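Side-chain contact in nitrilotriacetate monooxygenase (Burkholderia pseudomallei, PDB 3SDO), which probably acts as a flavin-dependent monooxygenase, using FMN and molecular oxygen to oxidise nitrilotriacetate or a related compound: residues A[342-347]-A[352-357]. Sequence-based numbering, arbitrary orientation.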
loop_
_atom_site.group_PDB
_atom_site.type_symbol
_atom_site.label_atom_id
_atom_site.label_comp_id
_atom_site.label_asym_id
_atom_site.label_seq_id
_atom_site.Cartn_x
_atom_site.Cartn_y
_atom_site.Cartn_z
ATOM N N ARG A 342 -1.665 -11.939 -44.856
ATOM C CA ARG A 342 -0.522 -11.465 -45.639
ATOM C C ARG A 342 0.753 -12.166 -45.163
ATOM O O ARG A 342 1.540 -12.664 -45.966
ATOM C CB ARG A 342 -0.372 -9.945 -45.506
ATOM C CG ARG A 342 0.658 -9.325 -46.447
ATOM C CD ARG A 342 0.504 -7.807 -46.529
ATOM N NE ARG A 342 0.352 -7.238 -45.194
ATOM C CZ ARG A 342 -0.705 -6.565 -44.737
ATOM N NH1 ARG A 342 -1.759 -6.293 -45.499
ATOM N NH2 ARG A 342 -0.687 -6.142 -43.482
ATOM N N LEU A 343 0.944 -12.196 -43.850
ATOM C CA LEU A 343 2.087 -12.870 -43.235
ATOM C C LEU A 343 2.161 -14.334 -43.667
ATOM O O LEU A 343 3.201 -14.803 -44.140
ATOM C CB LEU A 343 1.966 -12.786 -41.714
ATOM C CG LEU A 343 3.053 -13.427 -40.852
ATOM C CD1 LEU A 343 4.241 -12.479 -40.709
ATOM C CD2 LEU A 343 2.463 -13.785 -39.486
ATOM N N ALA A 344 1.044 -15.041 -43.505
ATOM C CA ALA A 344 0.938 -16.459 -43.870
ATOM C C ALA A 344 1.269 -16.717 -45.346
ATOM O O ALA A 344 1.875 -17.736 -45.672
ATOM C CB ALA A 344 -0.449 -16.978 -43.563
ATOM N N ARG A 345 0.867 -15.794 -46.216
ATOM C CA ARG A 345 1.065 -15.931 -47.663
ATOM C C ARG A 345 2.492 -15.560 -48.086
ATOM O O ARG A 345 3.057 -16.183 -48.983
ATOM C CB ARG A 345 0.057 -15.057 -48.425
ATOM N N GLU A 346 3.071 -14.549 -47.445
ATOM C CA GLU A 346 4.393 -14.047 -47.848
ATOM C C GLU A 346 5.512 -14.892 -47.268
ATOM O O GLU A 346 6.578 -15.023 -47.867
ATOM C CB GLU A 346 4.561 -12.590 -47.449
ATOM C CG GLU A 346 3.734 -11.663 -48.319
ATOM C CD GLU A 346 4.014 -10.192 -48.069
ATOM O OE1 GLU A 346 4.711 -9.876 -47.079
ATOM O OE2 GLU A 346 3.518 -9.360 -48.860
ATOM N N ARG A 347 5.258 -15.457 -46.094
ATOM C CA ARG A 347 6.152 -16.418 -45.481
ATOM C C ARG A 347 5.402 -17.740 -45.531
ATOM O O ARG A 347 4.203 -17.765 -45.314
ATOM C CB ARG A 347 6.472 -15.966 -44.055
ATOM C CG ARG A 347 7.145 -14.579 -44.025
ATOM C CD ARG A 347 7.333 -14.040 -42.615
ATOM N NE ARG A 347 8.272 -14.855 -41.842
ATOM C CZ ARG A 347 8.287 -14.948 -40.511
ATOM N NH1 ARG A 347 7.417 -14.268 -39.761
ATOM N NH2 ARG A 347 9.181 -15.732 -39.918
ATOM N N ARG A 352 0.742 -23.424 -36.735
ATOM C CA ARG A 352 1.436 -23.233 -35.457
ATOM C C ARG A 352 2.258 -21.949 -35.506
ATOM O O ARG A 352 2.177 -21.140 -34.602
ATOM C CB ARG A 352 2.342 -24.426 -35.119
ATOM C CG ARG A 352 2.838 -24.415 -33.670
ATOM C CD ARG A 352 4.021 -25.345 -33.447
ATOM N NE ARG A 352 3.667 -26.749 -33.682
ATOM C CZ ARG A 352 3.180 -27.593 -32.775
ATOM N NH1 ARG A 352 2.954 -27.215 -31.523
ATOM N NH2 ARG A 352 2.903 -28.843 -33.134
ATOM N N GLU A 353 3.011 -21.749 -36.586
ATOM C CA GLU A 353 3.884 -20.564 -36.714
ATOM C C GLU A 353 3.040 -19.294 -36.781
ATOM O O GLU A 353 3.378 -18.302 -36.164
ATOM C CB GLU A 353 4.792 -20.666 -37.953
ATOM C CG GLU A 353 5.892 -21.698 -37.805
ATOM C CD GLU A 353 6.620 -22.004 -39.122
ATOM O OE1 GLU A 353 6.011 -21.883 -40.212
ATOM O OE2 GLU A 353 7.805 -22.399 -39.058
ATOM N N VAL A 354 1.921 -19.338 -37.507
ATOM C CA VAL A 354 1.021 -18.180 -37.528
ATOM C C VAL A 354 0.459 -17.899 -36.145
ATOM O O VAL A 354 0.482 -16.750 -35.708
ATOM C CB VAL A 354 -0.151 -18.325 -38.509
ATOM C CG1 VAL A 354 -1.176 -17.231 -38.248
ATOM C CG2 VAL A 354 0.352 -18.276 -39.943
ATOM N N ALA A 355 -0.022 -18.931 -35.451
ATOM C CA ALA A 355 -0.695 -18.745 -34.153
ATOM C C ALA A 355 0.251 -18.109 -33.142
ATOM O O ALA A 355 -0.164 -17.250 -32.349
ATOM C CB ALA A 355 -1.220 -20.077 -33.594
ATOM N N TYR A 356 1.501 -18.571 -33.153
ATOM C CA TYR A 356 2.505 -18.101 -32.195
ATOM C C TYR A 356 3.054 -16.728 -32.593
ATOM O O TYR A 356 3.273 -15.895 -31.726
ATOM C CB TYR A 356 3.626 -19.141 -31.996
ATOM C CG TYR A 356 3.264 -20.200 -30.972
ATOM C CD1 TYR A 356 2.778 -21.438 -31.361
ATOM C CD2 TYR A 356 3.385 -19.950 -29.620
ATOM C CE1 TYR A 356 2.440 -22.405 -30.433
ATOM C CE2 TYR A 356 3.044 -20.902 -28.681
ATOM C CZ TYR A 356 2.571 -22.133 -29.087
ATOM O OH TYR A 356 2.231 -23.098 -28.165
ATOM N N GLU A 357 3.246 -16.488 -33.894
ATOM C CA GLU A 357 3.574 -15.139 -34.407
ATOM C C GLU A 357 2.650 -14.082 -33.835
ATOM O O GLU A 357 3.097 -13.039 -33.328
ATOM C CB GLU A 357 3.416 -15.078 -35.936
ATOM C CG GLU A 357 4.621 -15.482 -36.713
ATOM C CD GLU A 357 5.724 -14.478 -36.606
ATOM O OE1 GLU A 357 5.414 -13.270 -36.513
ATOM O OE2 GLU A 357 6.901 -14.902 -36.603
#
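L343 meets E357 where helix 334-346 packs against helix 351-363, two consecutive helices joined by a short loop. Both fall between strands 268-277 and 372-373 of the parallel sheet, in a luciferase-like monooxygenase of the TIM-barrel clan. The contact is peripheral, its centre about 30 Å from the centre of the chain and away from the predicted FMN site. The leucine's CG stands anti to the backbone N (chi1 180°), and its CB already points at the second helix. Of its two methyls, CD2 makes the contact. L343 CD2 lies 3.9 Å from E357 CB and equally far from E357 CG, crossing the aliphatic part of the glutamate at a slant. L349, in the loop between the helices, touches the same leucine.

A344 comes next, where the CA atoms come nearest, A344 CA and V354 CA 6.6 Å apart. A344 CB packs on one branch of the valine, V354 CG2, at 3.9 Å. F322, from a loop, also touches both side chains. V354 is buried, whereas A344 is partly exposed.

R347 is the first residue to leave the helical conformation, although its N still bonds to L343 O at 2.9 Å. Its side chain bends at chi3, and the arginine and glutamate side chains reach toward each other from opposite directions. R347 NH1 donates to E357 OE2 in a weak hydrogen bond of 3.3 Å, nearly straight at 162°, within a salt bridge. The carboxylate meets the guanidinium at its edge, but the two planes are almost perpendicular (88°). This is a single-bond contact, not a paired bidentate one.

E357 therefore serves two partners: its methylenes pack on L343 and its carboxylate faces R347. The long bond and exposed arginine suggest that the salt bridge adds modestly to an interface otherwise made of small apolar contacts.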